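Local atomic coordinates of purine nucleoside phosphorylase (Schistosoma mansoni, PDB entry 6B2L), a protein that catalyses the reversible phosphorolysis of purine nucleosides, probably chiefly inosine and guanosine, releasing the free base and ribose 1-phosphate. Residues N117-I122 and S241-N246; P200-P205 and V255-E260. All coordinates share one frame; numbering follows the deposited sequence.

From the N terminus the chain first reaches 117-122, at the end of strand 112-121, then 200-205, in the loop between strand 189-196 and helix 205-213. It next runs through 241-246, the end of strand 236-246, and soon afterwards through 255-260, which leads into helix 259-283. Interaction 1 closes a loop of 118 residues by pairing two parallel strands of the central sheet; interaction 2 closes one of 49 by laying the 200-205 loop against the start of the last helix. The segments alternate, so the two closures cross. Their centres lie 11 Å apart, Gly120 packs on Glu203 and Asn245 on Ile257, and both contacts touch the bound piperidin-2-imine.

Interaction 1: residues N117-I122 and S241-N246; sequences NLAGGI and SLIANN. With 2IM (piperidin-2-imine), chain I; DMS (dimethyl sulfoxide), chain C.
Asn117 and Ser241, side by side on two parallel strands, are joined by a side-chain bond: Ser241 OG donates to Asn117 OD1 at 2.6 Å, in the amide plane and on a lone pair. Asn117 CG sits between its own backbone N and carbonyl carbon (chi1 64°), which swings the amide over to the serine. The amide's other end, ND2, is taken by Thr223 OG1, so both ends of this buried group are held.

The backbone ladder follows. Leu242 N gives its hydrogen to Asn117 O at 2.8 Å, nearly straight at 174°, and Ala119 N bonds to Leu242 O at 2.9 Å. Ala244 N then reaches Ala119 O, and Gly121 N reaches Asn245 O. Ala244 has an almost helical backbone (psi -28°), and past it the pairing slips by one residue, so that Gly121 lies beside Asn246.

On one face of the pair the side chains of Leu118 and Leu242 lie side by side and point the same way, their CD2 methyls 3.7 Å apart. The backbone N of Leu118 donates to the O of a dimethyl sulfoxide molecule, 2.7 Å away, which Ser35 N also reaches.

Further along, Asn245 OD1 accepts from N2 of piperidin-2-imine at 2.8 Å. Asn245 ND2 is engaged by Asp250 and Ser247, while Asn246 caps the following helix through OD1 to Leu249 N and sends ND2 to Leu126 O. Such an asparagine, offered to a ligand from the C-terminal ends of adjacent parallel strands, is consistent with the base pocket of a nucleoside phosphorylase.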
ATOM      1  N   ASN A 117       3.618  22.202  -4.740  1.00 23.64           N
ATOM      2  CA  ASN A 117       4.366  20.994  -5.105  1.00 22.37           C
ATOM      3  C   ASN A 117       4.565  20.956  -6.620  1.00 26.57           C
ATOM      4  O   ASN A 117       3.940  21.708  -7.365  1.00 22.38           O
ATOM      5  CB  ASN A 117       3.668  19.699  -4.631  1.00 21.88           C
ATOM      6  CG  ASN A 117       2.313  19.465  -5.279  1.00 21.96           C
ATOM      7  OD1 ASN A 117       2.198  19.351  -6.497  1.00 25.96           O
ATOM      8  ND2 ASN A 117       1.294  19.282  -4.443  1.00 24.66           N
ATOM      9  N   LEU A 118       5.495  20.101  -7.065  1.00 23.00           N
ATOM     10  CA  LEU A 118       5.662  19.749  -8.477  1.00 20.74           C
ATOM     11  C   LEU A 118       4.981  18.411  -8.763  1.00 23.61           C
ATOM     12  O   LEU A 118       5.097  17.455  -7.984  1.00 26.98           O
ATOM     13  CB  LEU A 118       7.141  19.671  -8.837  1.00 26.23           C
ATOM     14  CG  LEU A 118       7.853  21.027  -8.926  1.00 43.53           C
ATOM     15  CD1 LEU A 118       9.295  20.869  -8.508  1.00 51.62           C
ATOM     16  CD2 LEU A 118       7.759  21.572 -10.336  1.00 69.41           C
ATOM     17  N   ALA A 119       4.245  18.340  -9.873  1.00 23.65           N
ATOM     18  CA  ALA A 119       3.443  17.157 -10.165  1.00 21.04           C
ATOM     19  C   ALA A 119       3.516  16.792 -11.644  1.00 22.45           C
ATOM     20  O   ALA A 119       3.814  17.627 -12.513  1.00 22.54           O
ATOM     21  CB  ALA A 119       1.982  17.373  -9.777  1.00 22.03           C
ATOM     22  N   GLY A 120       3.218  15.524 -11.927  1.00 20.70           N
ATOM     23  CA  GLY A 120       2.970  15.098 -13.295  1.00 21.42           C
ATOM     24  C   GLY A 120       1.511  15.302 -13.678  1.00 22.19           C
ATOM     25  O   GLY A 120       0.593  15.076 -12.880  1.00 22.62           O
ATOM     26  N   GLY A 121       1.300  15.788 -14.909  1.00 21.52           N
ATOM     27  CA  GLY A 121      -0.050  15.929 -15.440  1.00 26.37           C
ATOM     28  C   GLY A 121      -0.591  14.631 -16.042  1.00 21.89           C
ATOM     29  O   GLY A 121       0.097  13.951 -16.814  1.00 24.52           O
ATOM     30  N   ILE A 122      -1.836  14.308 -15.698  1.00 21.26           N
ATOM     31  CA  ILE A 122      -2.560  13.166 -16.233  1.00 21.36           C
ATOM     32  C   ILE A 122      -3.684  13.615 -17.179  1.00 24.18           C
ATOM     33  O   ILE A 122      -3.767  13.156 -18.317  1.00 27.23           O
ATOM     34  CB  ILE A 122      -3.116  12.297 -15.080  1.00 22.03           C
ATOM     35  CG1 ILE A 122      -2.012  11.793 -14.133  1.00 22.67           C
ATOM     36  CG2 ILE A 122      -3.929  11.119 -15.627  1.00 27.02           C
ATOM     37  CD1 ILE A 122      -0.984  10.825 -14.773  1.00 25.69           C
ATOM     38  N   SER A 241      -0.485  22.592  -7.316  1.00 21.57           N
ATOM     39  CA  SER A 241       0.532  21.852  -8.071  1.00 20.70           C
ATOM     40  C   SER A 241       1.008  22.669  -9.277  1.00 21.90           C
ATOM     41  O   SER A 241       0.189  23.250 -10.014  1.00 24.05           O
ATOM     42  CB  SER A 241      -0.012  20.518  -8.592  1.00 21.30           C
ATOM     43  OG  SER A 241      -0.209  19.570  -7.562  1.00 22.25           O
ATOM     44  N   LEU A 242       2.341  22.700  -9.485  1.00 21.95           N
ATOM     45  CA  LEU A 242       2.953  23.132 -10.742  1.00 25.27           C
ATOM     46  C   LEU A 242       3.210  21.902 -11.615  1.00 23.43           C
ATOM     47  O   LEU A 242       3.858  20.938 -11.165  1.00 22.95           O
ATOM     48  CB  LEU A 242       4.268  23.874 -10.485  1.00 25.35           C
ATOM     49  CG  LEU A 242       5.125  24.172 -11.714  1.00 22.63           C
ATOM     50  CD1 LEU A 242       4.380  25.073 -12.718  1.00 26.89           C
ATOM     51  CD2 LEU A 242       6.383  24.876 -11.236  1.00 24.49           C
ATOM     52  N   ILE A 243       2.698  21.920 -12.848  1.00 22.24           N
ATOM     53  CA  ILE A 243       2.810  20.769 -13.749  1.00 22.23           C
ATOM     54  C   ILE A 243       4.166  20.774 -14.439  1.00 22.07           C
ATOM     55  O   ILE A 243       4.483  21.689 -15.204  1.00 23.77           O
ATOM     56  CB  ILE A 243       1.680  20.769 -14.790  1.00 24.13           C
ATOM     57  CG1 ILE A 243       0.310  20.821 -14.089  1.00 23.10           C
ATOM     58  CG2 ILE A 243       1.788  19.541 -15.686  1.00 26.56           C
ATOM     59  CD1 ILE A 243       0.089  19.699 -13.070  1.00 26.78           C
ATOM     60  N   ALA A 244       4.964  19.719 -14.207  1.00 21.87           N
ATOM     61  CA  ALA A 244       6.285  19.627 -14.822  1.00 22.37           C
ATOM     62  C   ALA A 244       6.244  19.056 -16.235  1.00 21.33           C
ATOM     63  O   ALA A 244       7.097  19.395 -17.056  1.00 25.59           O
ATOM     64  CB  ALA A 244       7.217  18.782 -13.954  1.00 28.68           C
ATOM     65  N   ASN A 245       5.251  18.218 -16.542  1.00 22.90           N
ATOM     66  CA  ASN A 245       5.198  17.424 -17.775  1.00 20.43           C
ATOM     67  C   ASN A 245       3.805  16.816 -17.829  1.00 27.67           C
ATOM     68  O   ASN A 245       3.121  16.756 -16.801  1.00 25.24           O
ATOM     69  CB  ASN A 245       6.269  16.331 -17.787  1.00 23.40           C
ATOM     70  CG  ASN A 245       5.959  15.200 -16.795  1.00 28.08           C
ATOM     71  OD1 ASN A 245       6.027  15.386 -15.581  1.00 27.08           O
ATOM     72  ND2 ASN A 245       5.603  14.034 -17.313  1.00 25.80           N
ATOM     73  N   ASN A 246       3.373  16.361 -19.020  1.00 23.79           N
ATOM     74  CA  ASN A 246       2.160  15.553 -19.128  1.00 22.78           C
ATOM     75  C   ASN A 246       2.588  14.102 -19.350  1.00 21.92           C
ATOM     76  O   ASN A 246       3.111  13.752 -20.423  1.00 24.26           O
ATOM     77  CB  ASN A 246       1.229  16.025 -20.245  1.00 25.08           C
ATOM     78  CG  ASN A 246      -0.061  15.287 -20.225  1.00 23.58           C
ATOM     79  OD1 ASN A 246      -0.088  14.085 -20.498  1.00 26.66           O
ATOM     80  ND2 ASN A 246      -1.154  15.969 -19.818  1.00 28.43           N
TER
HETATM   81  N2  2IM I 308       6.170  13.533 -13.511  0.97 26.33           N
HETATM   82  C1  2IM I 308       6.409  13.967 -12.365  0.97 28.62           C
HETATM   83  N1  2IM I 308       5.985  13.207 -11.231  0.97 23.26           N
HETATM   84  C4  2IM I 308       6.165  13.628  -9.861  0.97 23.70           C
HETATM   85  C5  2IM I 308       7.116  14.812  -9.685  0.97 31.79           C
HETATM   86  C3  2IM I 308       6.971  15.846 -10.775  0.97 30.52           C
HETATM   87  C2  2IM I 308       7.144  15.287 -12.168  0.97 25.94           C
HETATM   88  S   DMS C 302       7.700  18.703  -4.386  0.93 43.43           S
HETATM   89  O   DMS C 302       7.261  19.999  -4.980  0.93 71.17           O
HETATM   90  C1  DMS C 302       8.522  18.949  -2.802  0.93 43.19           C
HETATM   91  C2  DMS C 302       6.361  17.566  -4.081  0.93 37.06           C

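Interaction 2: residues P200-P205 and V255-E260. With 2IM (piperidin-2-imine), chain I; DMS (dimethyl sulfoxide), chain D.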
ATOM      1  N   PRO A 200      10.020   6.699  -4.504  1.00 18.23           N
ATOM      2  CA  PRO A 200      10.534   7.867  -5.238  1.00 18.48           C
ATOM      3  C   PRO A 200      10.691   7.696  -6.756  1.00 22.82           C
ATOM      4  O   PRO A 200      11.153   8.657  -7.413  1.00 20.20           O
ATOM      5  CB  PRO A 200      11.911   8.064  -4.592  1.00 19.11           C
ATOM      6  CG  PRO A 200      12.383   6.623  -4.367  1.00 19.35           C
ATOM      7  CD  PRO A 200      11.115   5.931  -3.894  1.00 18.74           C
ATOM      8  N   THR A 201      10.369   6.529  -7.307  1.00 20.17           N
ATOM      9  CA  THR A 201      10.340   6.386  -8.760  1.00 20.09           C
ATOM     10  C   THR A 201       9.210   7.229  -9.335  1.00 21.17           C
ATOM     11  O   THR A 201       8.102   7.249  -8.804  1.00 20.89           O
ATOM     12  CB  THR A 201      10.156   4.918  -9.188  1.00 21.00           C
ATOM     13  OG1 THR A 201       8.988   4.362  -8.573  1.00 21.37           O
ATOM     14  CG2 THR A 201      11.392   4.035  -8.794  1.00 24.53           C
ATOM     15  N   TYR A 202       9.477   7.897 -10.460  1.00 21.91           N
ATOM     16  CA  TYR A 202       8.391   8.531 -11.183  1.00 19.55           C
ATOM     17  C   TYR A 202       7.366   7.476 -11.565  1.00 22.47           C
ATOM     18  O   TYR A 202       7.699   6.288 -11.722  1.00 23.06           O
ATOM     19  CB  TYR A 202       8.932   9.275 -12.421  1.00 22.23           C
ATOM     20  CG  TYR A 202       9.822  10.489 -12.102  1.00 23.06           C
ATOM     21  CD1 TYR A 202       9.346  11.538 -11.355  1.00 24.64           C
ATOM     22  CD2 TYR A 202      11.136  10.533 -12.522  1.00 23.60           C
ATOM     23  CE1 TYR A 202      10.149  12.638 -11.059  1.00 28.09           C
ATOM     24  CE2 TYR A 202      11.946  11.618 -12.242  1.00 22.17           C
ATOM     25  CZ  TYR A 202      11.441  12.664 -11.498  1.00 24.99           C
ATOM     26  OH  TYR A 202      12.253  13.742 -11.199  1.00 28.51           O
ATOM     27  N   GLU A 203       6.100   7.900 -11.654  1.00 21.38           N
ATOM     28  CA  GLU A 203       5.048   7.035 -12.180  1.00 20.78           C
ATOM     29  C   GLU A 203       5.452   6.407 -13.511  1.00 20.77           C
ATOM     30  O   GLU A 203       5.962   7.090 -14.408  1.00 22.45           O
ATOM     31  CB  GLU A 203       3.750   7.866 -12.320  1.00 26.70           C
ATOM     32  CG  GLU A 203       3.775   9.039 -13.376  1.00 35.47           C
ATOM     33  CD  GLU A 203       4.264  10.393 -12.863  1.00 38.70           C
ATOM     34  OE1 GLU A 203       4.836  10.467 -11.759  1.00 22.23           O
ATOM     35  OE2 GLU A 203       4.075  11.401 -13.595  1.00 27.36           O
ATOM     36  N   SER A 204       5.239   5.087 -13.629  1.00 22.23           N
ATOM     37  CA  SER A 204       5.559   4.399 -14.877  1.00 19.74           C
ATOM     38  C   SER A 204       4.525   4.746 -15.948  1.00 21.03           C
ATOM     39  O   SER A 204       3.415   5.166 -15.630  1.00 22.81           O
ATOM     40  CB  SER A 204       5.604   2.889 -14.675  1.00 21.01           C
ATOM     41  OG  SER A 204       4.298   2.360 -14.478  1.00 23.35           O
ATOM     42  N   PRO A 205       4.851   4.553 -17.226  1.00 20.69           N
ATOM     43  CA  PRO A 205       3.839   4.840 -18.263  1.00 26.53           C
ATOM     44  C   PRO A 205       2.513   4.139 -18.012  1.00 24.46           C
ATOM     45  O   PRO A 205       1.431   4.723 -18.225  1.00 23.34           O
ATOM     46  CB  PRO A 205       4.509   4.342 -19.546  1.00 27.82           C
ATOM     47  CG  PRO A 205       5.980   4.554 -19.283  1.00 27.52           C
ATOM     48  CD  PRO A 205       6.192   4.297 -17.808  1.00 21.30           C
ATOM     49  N   VAL A 255       8.899   9.677 -24.365  1.00 29.42           N
ATOM     50  CA  VAL A 255       9.727  10.750 -23.820  1.00 33.57           C
ATOM     51  C   VAL A 255       9.990  10.510 -22.330  1.00 29.92           C
ATOM     52  O   VAL A 255       9.075  10.169 -21.559  1.00 29.52           O
ATOM     53  CB  VAL A 255       9.034  12.109 -24.044  1.00 29.31           C
ATOM     54  CG1 VAL A 255       9.605  13.186 -23.117  1.00 35.43           C
ATOM     55  CG2 VAL A 255       9.160  12.506 -25.499  1.00 35.58           C
ATOM     56  N   SER A 256      11.237  10.727 -21.905  1.00 32.29           N
ATOM     57  CA  SER A 256      11.616  10.437 -20.520  1.00 35.09           C
ATOM     58  C   SER A 256      11.238  11.572 -19.569  1.00 41.45           C
ATOM     59  O   SER A 256      11.039  12.720 -19.969  1.00 32.87           O
ATOM     60  CB  SER A 256      13.118  10.193 -20.418  1.00 50.32           C
ATOM     61  OG  SER A 256      13.816  11.412 -20.617  1.00 46.38           O
ATOM     62  N   ILE A 257      11.152  11.222 -18.286  1.00 39.75           N
ATOM     63  CA  ILE A 257      10.942  12.154 -17.179  1.00 45.87           C
ATOM     64  C   ILE A 257      12.227  12.178 -16.365  0.74 36.48           C
ATOM     65  O   ILE A 257      12.792  11.113 -16.089  1.00 32.33           O
ATOM     66  CB  ILE A 257       9.760  11.703 -16.290  1.00 69.09           C
ATOM     67  CG1 ILE A 257       8.518  11.353 -17.124  1.00 67.69           C
ATOM     68  CG2 ILE A 257       9.444  12.757 -15.240  1.00 77.30           C
ATOM     69  CD1 ILE A 257       7.434  10.594 -16.338  1.00 58.28           C
ATOM     70  N   ASN A 258      12.700  13.365 -15.962  1.00 31.12           N
ATOM     71  CA  ASN A 258      13.904  13.383 -15.124  1.00 37.55           C
ATOM     72  C   ASN A 258      13.971  14.641 -14.264  1.00 35.95           C
ATOM     73  O   ASN A 258      13.288  15.638 -14.514  1.00 28.93           O
ATOM     74  CB  ASN A 258      15.194  13.179 -15.956  1.00 51.66           C
ATOM     75  CG  ASN A 258      15.668  14.420 -16.708  1.00 47.15           C
ATOM     76  OD1 ASN A 258      15.852  15.494 -16.138  1.00 44.25           O
ATOM     77  ND2 ASN A 258      15.945  14.241 -17.994  1.00 69.37           N
ATOM     78  N   HIS A 259      14.754  14.544 -13.180  1.00 34.50           N
ATOM     79  CA  HIS A 259      14.746  15.595 -12.162  1.00 31.41           C
ATOM     80  C   HIS A 259      15.238  16.922 -12.732  1.00 27.31           C
ATOM     81  O   HIS A 259      14.739  17.984 -12.355  1.00 28.62           O
ATOM     82  CB  HIS A 259      15.606  15.158 -10.973  1.00 32.22           C
ATOM     83  CG  HIS A 259      15.528  16.063  -9.782  1.00 27.95           C
ATOM     84  ND1 HIS A 259      14.344  16.375  -9.144  1.00 33.72           N
ATOM     85  CD2 HIS A 259      16.505  16.679  -9.074  1.00 41.75           C
ATOM     86  CE1 HIS A 259      14.595  17.165  -8.113  1.00 37.28           C
ATOM     87  NE2 HIS A 259      15.897  17.370  -8.054  1.00 38.54           N
ATOM     88  N   GLU A 260      16.204  16.884 -13.651  1.00 30.75           N
ATOM     89  CA  GLU A 260      16.721  18.136 -14.208  1.00 48.01           C
ATOM     90  C   GLU A 260      15.644  18.865 -15.003  1.00 28.48           C
ATOM     91  O   GLU A 260      15.536  20.112 -14.949  1.00 28.91           O
ATOM     92  CB  GLU A 260      17.950  17.848 -15.074  1.00 91.33           C
ATOM     93  CG  GLU A 260      19.162  17.354 -14.278  1.00131.71           C
ATOM     94  CD  GLU A 260      18.949  15.987 -13.643  1.00144.10           C
ATOM     95  OE1 GLU A 260      18.449  15.077 -14.336  1.00149.97           O
ATOM     96  OE2 GLU A 260      19.269  15.828 -12.446  1.00136.24           O
TER
HETATM   97  N2  2IM I 308       6.170  13.533 -13.511  0.97 26.33           N
HETATM   98  C1  2IM I 308       6.409  13.967 -12.365  0.97 28.62           C
HETATM   99  N1  2IM I 308       5.985  13.207 -11.231  0.97 23.26           N
HETATM  100  C4  2IM I 308       6.165  13.628  -9.861  0.97 23.70           C
HETATM  101  C5  2IM I 308       7.116  14.812  -9.685  0.97 31.79           C
HETATM  102  C3  2IM I 308       6.971  15.846 -10.775  0.97 30.52           C
HETATM  103  C2  2IM I 308       7.144  15.287 -12.168  0.97 25.94           C
HETATM  104  S   DMS D 303      10.636  15.815  -8.335  0.99 47.65           S
HETATM  105  O   DMS D 303      11.699  15.535  -9.377  0.99 34.87           O
HETATM  106  C1  DMS D 303       9.989  14.456  -7.320  0.99 60.04           C
HETATM  107  C2  DMS D 303      11.300  16.963  -7.113  0.99 49.25           C
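Apolar packing brings Tyr202 and Ile257 together. Ile257 CG2 lies over the centre of the tyrosine ring, 3.8 Å from the centroid and 9° off the normal, a CH-pi contact. At chi1 -49° the CG2 branch lies anti to the backbone N, and this methyl meets the ring while also coming 3.8 Å from N2 of piperidin-2-imine. Farther out, the phenol oxygen passes the first turn of the helix, with Tyr202 OH 3.6 Å from His259 CB.

One small molecule supplies a polar link between the segments. Dimethyl sulfoxide O, in the plane of the tyrosine ring at its edge, takes hydrogens from Tyr202 OH at 2.6 Å and from His259 ND1 at 2.8 Å. One acceptor thus bridges loop and helix. The histidine ring also meets Phe161 of a neighbouring subunit.

Hydrogen bonds to the ligand centre on Glu203. Its carboxylate grips the amidine with both oxygens: piperidin-2-imine N1 donates to Glu203 OE1 at 3.0 Å and a straight 173°, and N2 to OE2, also at 3.0 Å. A bend at chi2 folds the chain up to the ligand. OE2 has a further partner in Ser247 OG, which helps to fix the carboxylate's rotation. Since N2 donates to Asn245 OD1 as well as to Glu203 OE2, the amidine is probably cationic.

The neighbouring subunit covers both segments: its Asn147 bonds to Thr201 OG1 and its Asp163 to Ile257 N. A glutamate gripping two ligand nitrogens beside an aromatic ring resembles purine-base recognition in trimeric purine nucleoside phosphorylases, here with a fragment in the pocket at a subunit interface.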